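Local coordinates for protein beta-N-acetylhexosaminidase (Thermotoga neapolitana, PDB 5BZA) that probably hydrolyses terminal non-reducing N-acetyl-D-hexosamine residues of N-acetyl-beta-D-hexosaminides, as a thermostable member of glycoside hydrolase family 3, at residues 56-60 with 310-316; 238-242 with 270-274; 110-114 with 146-150. All blocks are in the same frame, centred on the assembly; numbering follows the deposited sequence.

Contact 1 (56-60 with 310-316); sequences GRFIV and DEYLSAL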
loop_
_atom_site.group_PDB
_atom_site.type_symbol
_atom_site.label_atom_id
_atom_site.label_comp_id
_atom_site.label_asym_id
_atom_site.label_seq_id
_atom_site.Cartn_x
_atom_site.Cartn_y
_atom_site.Cartn_z
ATOM N N GLY B 56 -4.935 8.250 -23.888
ATOM C CA GLY B 56 -4.027 7.472 -24.721
ATOM C C GLY B 56 -3.152 6.456 -23.993
ATOM O O GLY B 56 -3.381 6.124 -22.832
ATOM N N ARG B 57 -2.166 5.929 -24.695
ATOM C CA ARG B 57 -1.243 4.947 -24.126
ATOM C C ARG B 57 -0.033 5.653 -23.545
ATOM O O ARG B 57 0.537 6.529 -24.199
ATOM C CB ARG B 57 -0.780 3.941 -25.192
ATOM C CG ARG B 57 -1.873 3.053 -25.797
ATOM C CD ARG B 57 -1.291 2.189 -26.927
ATOM N NE ARG B 57 -0.497 2.983 -27.875
ATOM C CZ ARG B 57 0.478 2.497 -28.647
ATOM N NH1 ARG B 57 0.805 1.207 -28.583
ATOM N NH2 ARG B 57 1.138 3.300 -29.482
ATOM N N PHE B 58 0.329 5.307 -22.307
ATOM C CA PHE B 58 1.496 5.875 -21.673
ATOM C C PHE B 58 2.287 4.742 -21.047
ATOM O O PHE B 58 1.698 3.780 -20.571
ATOM C CB PHE B 58 1.141 6.872 -20.575
ATOM C CG PHE B 58 0.281 8.005 -21.014
ATOM C CD1 PHE B 58 -1.127 7.902 -20.943
ATOM C CD2 PHE B 58 0.862 9.204 -21.441
ATOM C CE1 PHE B 58 -1.935 8.972 -21.302
ATOM C CE2 PHE B 58 0.073 10.274 -21.807
ATOM C CZ PHE B 58 -1.346 10.171 -21.740
ATOM N N ILE B 59 3.613 4.878 -21.023
ATOM C CA ILE B 59 4.461 4.114 -20.132
ATOM C C ILE B 59 4.455 4.854 -18.797
ATOM O O ILE B 59 4.814 6.045 -18.754
ATOM C CB ILE B 59 5.923 3.994 -20.674
ATOM C CG1 ILE B 59 5.897 3.439 -22.098
ATOM C CG2 ILE B 59 6.767 3.107 -19.743
ATOM C CD1 ILE B 59 7.203 3.542 -22.814
ATOM N N VAL B 60 4.043 4.164 -17.725
ATOM C CA VAL B 60 3.872 4.777 -16.409
ATOM C C VAL B 60 4.829 4.129 -15.429
ATOM O O VAL B 60 4.782 2.900 -15.234
ATOM C CB VAL B 60 2.401 4.629 -15.839
ATOM C CG1 VAL B 60 2.270 5.285 -14.439
ATOM C CG2 VAL B 60 1.378 5.211 -16.809
ATOM N N ASP B 310 6.900 2.662 -29.646
ATOM C CA ASP B 310 5.604 2.077 -30.013
ATOM C C ASP B 310 5.569 0.576 -29.724
ATOM O O ASP B 310 4.576 0.046 -29.215
ATOM C CB ASP B 310 5.299 2.382 -31.477
ATOM C CG ASP B 310 4.658 3.748 -31.651
ATOM O OD1 ASP B 310 4.197 4.318 -30.631
ATOM O OD2 ASP B 310 4.660 4.281 -32.785
ATOM N N GLU B 311 6.656 -0.119 -30.015
ATOM C CA GLU B 311 6.685 -1.529 -29.650
ATOM C C GLU B 311 6.472 -1.679 -28.133
ATOM O O GLU B 311 5.593 -2.449 -27.716
ATOM C CB GLU B 311 7.990 -2.189 -30.131
ATOM C CG GLU B 311 8.001 -2.315 -31.670
ATOM C CD GLU B 311 9.376 -2.669 -32.281
ATOM O OE1 GLU B 311 9.422 -2.969 -33.504
ATOM O OE2 GLU B 311 10.411 -2.603 -31.568
ATOM N N TYR B 312 7.197 -0.910 -27.308
ATOM C CA TYR B 312 7.038 -1.056 -25.845
ATOM C C TYR B 312 5.602 -0.737 -25.395
ATOM O O TYR B 312 5.011 -1.467 -24.596
ATOM C CB TYR B 312 8.035 -0.176 -25.069
ATOM C CG TYR B 312 9.400 -0.843 -24.920
ATOM C CD1 TYR B 312 10.190 -1.091 -26.043
ATOM C CD2 TYR B 312 9.886 -1.260 -23.670
ATOM C CE1 TYR B 312 11.449 -1.728 -25.934
ATOM C CE2 TYR B 312 11.148 -1.911 -23.552
ATOM C CZ TYR B 312 11.930 -2.136 -24.695
ATOM O OH TYR B 312 13.193 -2.758 -24.618
ATOM N N LEU B 313 5.076 0.381 -25.885
ATOM C CA LEU B 313 3.728 0.808 -25.600
ATOM C C LEU B 313 2.754 -0.308 -25.890
ATOM O O LEU B 313 1.910 -0.647 -25.049
ATOM C CB LEU B 313 3.364 2.039 -26.422
ATOM C CG LEU B 313 3.936 3.355 -25.893
ATOM C CD1 LEU B 313 3.655 4.532 -26.806
ATOM C CD2 LEU B 313 3.333 3.607 -24.511
ATOM N N SER B 314 2.898 -0.920 -27.057
ATOM C CA SER B 314 1.980 -1.987 -27.445
ATOM C C SER B 314 2.116 -3.172 -26.493
ATOM O O SER B 314 1.123 -3.825 -26.149
ATOM C CB SER B 314 2.208 -2.389 -28.893
ATOM O OG SER B 314 1.812 -1.307 -29.730
ATOM N N ALA B 315 3.334 -3.410 -26.013
ATOM C CA ALA B 315 3.591 -4.540 -25.107
ATOM C C ALA B 315 2.833 -4.464 -23.752
ATOM O O ALA B 315 2.803 -5.439 -22.997
ATOM C CB ALA B 315 5.100 -4.672 -24.849
ATOM N N LEU B 316 2.237 -3.315 -23.445
ATOM C CA LEU B 316 1.704 -3.055 -22.101
ATOM C C LEU B 316 0.212 -3.285 -21.852
ATOM O O LEU B 316 -0.242 -3.096 -20.730
ATOM C CB LEU B 316 2.027 -1.609 -21.745
ATOM C CG LEU B 316 3.530 -1.350 -21.834
ATOM C CD1 LEU B 316 3.884 0.009 -21.313
ATOM C CD2 LEU B 316 4.313 -2.423 -21.066
#

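Contact 2 (238-242 with 270-274); sequences FKGLV and GNMIL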
loop_
_atom_site.group_PDB
_atom_site.type_symbol
_atom_site.label_atom_id
_atom_site.label_comp_id
_atom_site.label_asym_id
_atom_site.label_seq_id
_atom_site.Cartn_x
_atom_site.Cartn_y
_atom_site.Cartn_z
ATOM N N PHE B 238 22.005 -4.732 -27.622
ATOM C CA PHE B 238 20.733 -4.333 -27.042
ATOM C C PHE B 238 19.987 -3.477 -28.055
ATOM O O PHE B 238 20.464 -2.423 -28.451
ATOM C CB PHE B 238 20.911 -3.562 -25.719
ATOM C CG PHE B 238 19.595 -3.124 -25.095
ATOM C CD1 PHE B 238 18.665 -4.049 -24.672
ATOM C CD2 PHE B 238 19.290 -1.771 -24.953
ATOM C CE1 PHE B 238 17.436 -3.647 -24.117
ATOM C CE2 PHE B 238 18.071 -1.347 -24.407
ATOM C CZ PHE B 238 17.136 -2.298 -23.983
ATOM N N LYS B 239 18.823 -3.945 -28.492
ATOM C CA LYS B 239 18.077 -3.221 -29.512
ATOM C C LYS B 239 16.803 -2.637 -28.887
ATOM O O LYS B 239 15.876 -2.203 -29.597
ATOM C CB LYS B 239 17.753 -4.137 -30.715
ATOM C CG LYS B 239 18.984 -4.867 -31.322
ATOM C CD LYS B 239 20.143 -3.899 -31.554
ATOM C CE LYS B 239 21.220 -4.468 -32.482
ATOM N NZ LYS B 239 22.460 -3.619 -32.468
ATOM N N GLY B 240 16.738 -2.664 -27.558
ATOM C CA GLY B 240 15.543 -2.208 -26.889
ATOM C C GLY B 240 15.571 -0.722 -26.594
ATOM O O GLY B 240 16.302 0.044 -27.211
ATOM N N LEU B 241 14.761 -0.330 -25.614
ATOM C CA LEU B 241 14.540 1.059 -25.258
ATOM C C LEU B 241 15.635 1.587 -24.334
ATOM O O LEU B 241 15.940 0.977 -23.281
ATOM C CB LEU B 241 13.146 1.192 -24.600
ATOM C CG LEU B 241 12.696 2.553 -24.062
ATOM C CD1 LEU B 241 12.583 3.604 -25.201
ATOM C CD2 LEU B 241 11.353 2.435 -23.316
ATOM N N VAL B 242 16.230 2.712 -24.740
ATOM C CA VAL B 242 17.267 3.385 -23.963
ATOM C C VAL B 242 16.813 4.764 -23.523
ATOM O O VAL B 242 16.437 5.599 -24.353
ATOM C CB VAL B 242 18.613 3.564 -24.791
ATOM C CG1 VAL B 242 19.620 4.537 -24.067
ATOM C CG2 VAL B 242 19.237 2.238 -25.097
ATOM N N GLY B 270 20.371 7.038 -28.170
ATOM C CA GLY B 270 19.299 7.071 -27.193
ATOM C C GLY B 270 17.884 7.151 -27.777
ATOM O O GLY B 270 17.681 7.673 -28.875
ATOM N N ASN B 271 16.891 6.644 -27.045
ATOM C CA ASN B 271 15.516 6.683 -27.507
ATOM C C ASN B 271 14.627 7.662 -26.739
ATOM O O ASN B 271 13.896 8.440 -27.336
ATOM C CB ASN B 271 14.878 5.310 -27.415
ATOM C CG ASN B 271 15.625 4.264 -28.179
ATOM O OD1 ASN B 271 15.863 3.166 -27.647
ATOM N ND2 ASN B 271 15.957 4.556 -29.445
ATOM N N MET B 272 14.627 7.595 -25.413
ATOM C CA MET B 272 13.748 8.484 -24.679
ATOM C C MET B 272 14.503 9.389 -23.764
ATOM O O MET B 272 15.270 8.938 -22.916
ATOM C CB MET B 272 12.712 7.711 -23.846
ATOM C CG MET B 272 11.688 6.978 -24.661
ATOM S SD MET B 272 10.293 6.318 -23.702
ATOM C CE MET B 272 9.242 7.773 -23.621
ATOM N N ILE B 273 14.211 10.674 -23.891
ATOM C CA ILE B 273 14.775 11.671 -22.992
ATOM C C ILE B 273 13.950 11.802 -21.704
ATOM O O ILE B 273 12.774 12.127 -21.769
ATOM C CB ILE B 273 14.873 12.998 -23.705
ATOM C CG1 ILE B 273 15.875 12.811 -24.855
ATOM C CG2 ILE B 273 15.268 14.066 -22.716
ATOM C CD1 ILE B 273 15.934 13.922 -25.870
ATOM N N LEU B 274 14.567 11.522 -20.549
ATOM C CA LEU B 274 13.891 11.644 -19.267
ATOM C C LEU B 274 14.058 13.071 -18.705
ATOM O O LEU B 274 15.182 13.577 -18.595
ATOM C CB LEU B 274 14.421 10.586 -18.290
ATOM C CG LEU B 274 13.830 10.565 -16.874
ATOM C CD1 LEU B 274 12.384 9.990 -16.908
ATOM C CD2 LEU B 274 14.651 9.804 -15.862
#

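Contact 3 (110-114 with 146-150); sequences MVFAP and ACMGY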
loop_
_atom_site.group_PDB
_atom_site.type_symbol
_atom_site.label_atom_id
_atom_site.label_comp_id
_atom_site.label_asym_id
_atom_site.label_seq_id
_atom_site.Cartn_x
_atom_site.Cartn_y
_atom_site.Cartn_z
ATOM N N MET B 110 5.955 0.132 -15.736
ATOM C CA MET B 110 7.415 0.109 -15.762
ATOM C C MET B 110 7.867 0.469 -14.363
ATOM O O MET B 110 7.142 1.122 -13.630
ATOM C CB MET B 110 7.986 1.092 -16.796
ATOM C CG MET B 110 9.534 1.091 -16.882
ATOM S SD MET B 110 10.186 2.076 -18.265
ATOM C CE MET B 110 9.852 0.961 -19.635
ATOM N N VAL B 111 9.042 0.000 -13.982
ATOM C CA VAL B 111 9.690 0.468 -12.793
ATOM C C VAL B 111 11.157 0.823 -13.157
ATOM O O VAL B 111 11.839 0.115 -13.901
ATOM C CB VAL B 111 9.622 -0.585 -11.676
ATOM C CG1 VAL B 111 10.443 -1.849 -12.067
ATOM C CG2 VAL B 111 10.052 0.014 -10.333
ATOM N N PHE B 112 11.633 1.932 -12.604
ATOM C CA PHE B 112 13.012 2.344 -12.811
ATOM C C PHE B 112 13.846 1.587 -11.774
ATOM O O PHE B 112 14.377 2.185 -10.828
ATOM C CB PHE B 112 13.154 3.865 -12.694
ATOM C CG PHE B 112 12.530 4.621 -13.842
ATOM C CD1 PHE B 112 12.269 4.000 -15.035
ATOM C CD2 PHE B 112 12.246 5.977 -13.732
ATOM C CE1 PHE B 112 11.727 4.702 -16.124
ATOM C CE2 PHE B 112 11.694 6.693 -14.817
ATOM C CZ PHE B 112 11.428 6.037 -16.017
ATOM N N ALA B 113 13.939 0.273 -11.991
ATOM C CA ALA B 113 14.697 -0.648 -11.167
ATOM C C ALA B 113 14.841 -1.941 -11.984
ATOM O O ALA B 113 14.102 -2.116 -12.952
ATOM C CB ALA B 113 13.997 -0.910 -9.876
ATOM N N PRO B 114 15.793 -2.826 -11.635
ATOM C CA PRO B 114 16.793 -2.785 -10.556
ATOM C C PRO B 114 18.060 -1.950 -10.852
ATOM O O PRO B 114 18.417 -1.692 -11.999
ATOM C CB PRO B 114 17.183 -4.266 -10.391
ATOM C CG PRO B 114 17.090 -4.793 -11.759
ATOM C CD PRO B 114 15.924 -4.066 -12.427
ATOM N N ALA B 146 15.709 -10.074 -10.308
ATOM C CA ALA B 146 14.864 -8.909 -10.161
ATOM C C ALA B 146 14.093 -8.629 -11.425
ATOM O O ALA B 146 12.873 -8.372 -11.392
ATOM C CB ALA B 146 15.679 -7.704 -9.761
ATOM N N CYS B 147 14.790 -8.658 -12.549
ATOM C CA CYS B 147 14.117 -8.380 -13.819
ATOM C C CYS B 147 13.031 -9.404 -14.139
ATOM O O CYS B 147 11.965 -9.032 -14.646
ATOM C CB CYS B 147 15.143 -8.325 -14.966
ATOM S SG CYS B 147 16.117 -6.808 -14.883
ATOM N N MET B 148 13.334 -10.677 -13.883
ATOM C CA MET B 148 12.401 -11.747 -14.130
ATOM C C MET B 148 11.155 -11.573 -13.219
ATOM O O MET B 148 10.038 -11.659 -13.692
ATOM C CB MET B 148 13.067 -13.113 -13.906
ATOM C CG MET B 148 12.216 -14.303 -14.339
ATOM S SD MET B 148 11.814 -14.279 -16.129
ATOM C CE MET B 148 13.421 -14.674 -16.910
ATOM N N GLY B 149 11.371 -11.292 -11.934
ATOM C CA GLY B 149 10.288 -11.034 -11.009
ATOM C C GLY B 149 9.387 -9.872 -11.429
ATOM O O GLY B 149 8.153 -10.033 -11.462
ATOM N N TYR B 150 9.967 -8.689 -11.666
ATOM C CA TYR B 150 9.174 -7.531 -12.119
ATOM C C TYR B 150 8.356 -7.903 -13.333
ATOM O O TYR B 150 7.161 -7.598 -13.458
ATOM C CB TYR B 150 10.061 -6.341 -12.479
ATOM C CG TYR B 150 10.599 -5.575 -11.305
ATOM C CD1 TYR B 150 9.779 -5.244 -10.219
ATOM C CD2 TYR B 150 11.959 -5.193 -11.267
ATOM C CE1 TYR B 150 10.298 -4.554 -9.132
ATOM C CE2 TYR B 150 12.485 -4.498 -10.200
ATOM C CZ TYR B 150 11.650 -4.167 -9.130
ATOM O OH TYR B 150 12.164 -3.467 -8.043
#

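Contact 1 (56-60 with 310-316)
Arg57 lays its guanidinium over Leu313. CB of Leu313 lies under one face of that flat group, toward its rim, 3.5 Å from Arg57 NH1. The Arg57 chain is extended through chi2 and then bends at chi3 (-49°), which brings the guanidinium round onto the helix. Ser314 comes in at the edge. Arg57 NH1 gives Ser314 OG a weak hydrogen bond of 2.9 Å, well away from straight. The same OG donates to Asp310 O at 3.1 Å. That carbonyl oxygen also takes Ser314 N, from the opposite face of its plane. Arg57 NH2 forms a long salt bridge to Asp310 OD1, 3.4 Å, with the two side chains nearly at right angles and their planes 36° apart. The stronger partner of this carboxylate is Lys7, so Arg57 is its second cation.

Deeper in, the contact turns apolar. CD2 of Leu313 meets CG1 of Ile59 at 3.5 Å, and the two side chains cross at about a right angle. Leu316 CD1 reaches the same CG1 at 4.1 Å. An alanine in place of Leu313 would keep CB under the guanidinium but would probably leave Ile59 CG1 without its closest apolar neighbour here and open a gap beside it.

Ile59 begins strand 59-62 of the family 3 TIM barrel. Its backbone bonds to Ala30 and to Val32, the latter in the adjacent strand 31-34. The end of helix 299-314 packs here against the start of strand 59-62, with Phe58 turned away from it onto Leu52 of helix 42-54.

Contact 2 (238-242 with 270-274)
Asn271 reaches from its own segment to the start of the neighbouring strand, and its side chain meets that segment through CB and OD1. CB touches CD1 of Leu241 at 3.6 Å and lies 3.4 Å from Val242 O. CG sits beside the backbone N of its own residue (chi1 -57°), which carries the amide back along the 238-242 segment. At the tip, OD1 accepts a hydrogen bond from Val242 N, 3.0 Å long with an N-H...O angle of 154°. The donor is tilted 24° from the plane of the amide carbonyl. OD1 also comes within 3.2 Å of Gly240 O, and these two acceptors do not bond each other. Arg233 bridges them, with NH1 on Gly240 O and NH2 on Asn271 OD1. ND2, the other branch, is taken up by Ser305 OG. Both polar atoms of this buried amide therefore have partners.

Strands 241-243 and 273-275 are the last two of the eight parallel strands in the TIM barrel. They belong to one beta-alpha-beta crossover, with helix 258-268 between them. The contact lies where these strands begin, and here the side chain of Asn271 bonds to a backbone N in the manner of a strand carbonyl.

Val242 O accepts from two successive donors, Asn271 N and Met272 N, each at 2.9 Å. The Met272 bond is the straighter of the two.

Beyond Asn271, Leu241 CD1 packs on CG of Met272 at 3.5 Å, while Leu241 CD2 lies near Met272 SD. Ile308 of helix 299-314 touches Leu241 and Asn271, and Val309 touches Met272.

Contact 3 (110-114 with 146-150)
The backbone N of Tyr150 bonds to Ala146 O at 2.9 Å. This is one turn of helix 136-153, and it sets Ala146 and Tyr150 on the same face, toward the 110-114 segment. The pairing across the contact is apolar.

Val111 stands over the middle of the Tyr150 ring. Its CG1 is 3.6 Å from the ring centroid and only 5° off the normal, a CH-pi contact met almost squarely. This methyl lies between the backbone N and the carbonyl carbon of its own residue (chi1 66°), and that rotation aims it straight at the ring. Ala113 comes in obliquely near the far end, where its CB touches Tyr150 OH at 3.6 Å.

Strand 110-111 belongs to the parallel barrel of this TIM-barrel domain, and helix 136-153 packs against its outer face. The strand lies between strands 59-62 and 156-162. Past Val111 the chain turns sharply. Phe112 is the centre of an inverse gamma turn, and the peptide bond between Ala113 and Pro114 is cis.

Pro114 then lies against the helix. Its backbone N is at the edge of the Tyr150 ring, near the ring plane, and its CD is 4.1 Å from Tyr150 CE2. Proline and tyrosine run past each other in opposite directions. Pro114 CG rests on CB of Ala146 at 3.8 Å, while Pro114 CD touches SG of Cys147 at 3.7 Å. Cys96 of helix 89-106 touches both Ala146 and Tyr150, and Cys147 also packs on Pro157 and Ile159 of strand 156-162.

From the N terminus, segment 56-60 opens the widest loop. Contact 3 comes next: segment 110-114 meets the helix that follows it at 146-150. Contact 2 opens later, at 238-242, and closes at 270-274. Only then does 310-316 close contact 1. Contacts 3 and 2 are therefore in series, and both nest inside contact 1; none cross. Contact 3 joins a strand to an outer helix, contact 2 pairs the last two strands, and contact 1 brings the end of helix 299-314 to the start of strand 59-62. Tyr312 OH hydrogen-bonds with Leu241 N, linking contacts 1 and 2. Val60 O accepts from Met110 N, linking contacts 1 and 3.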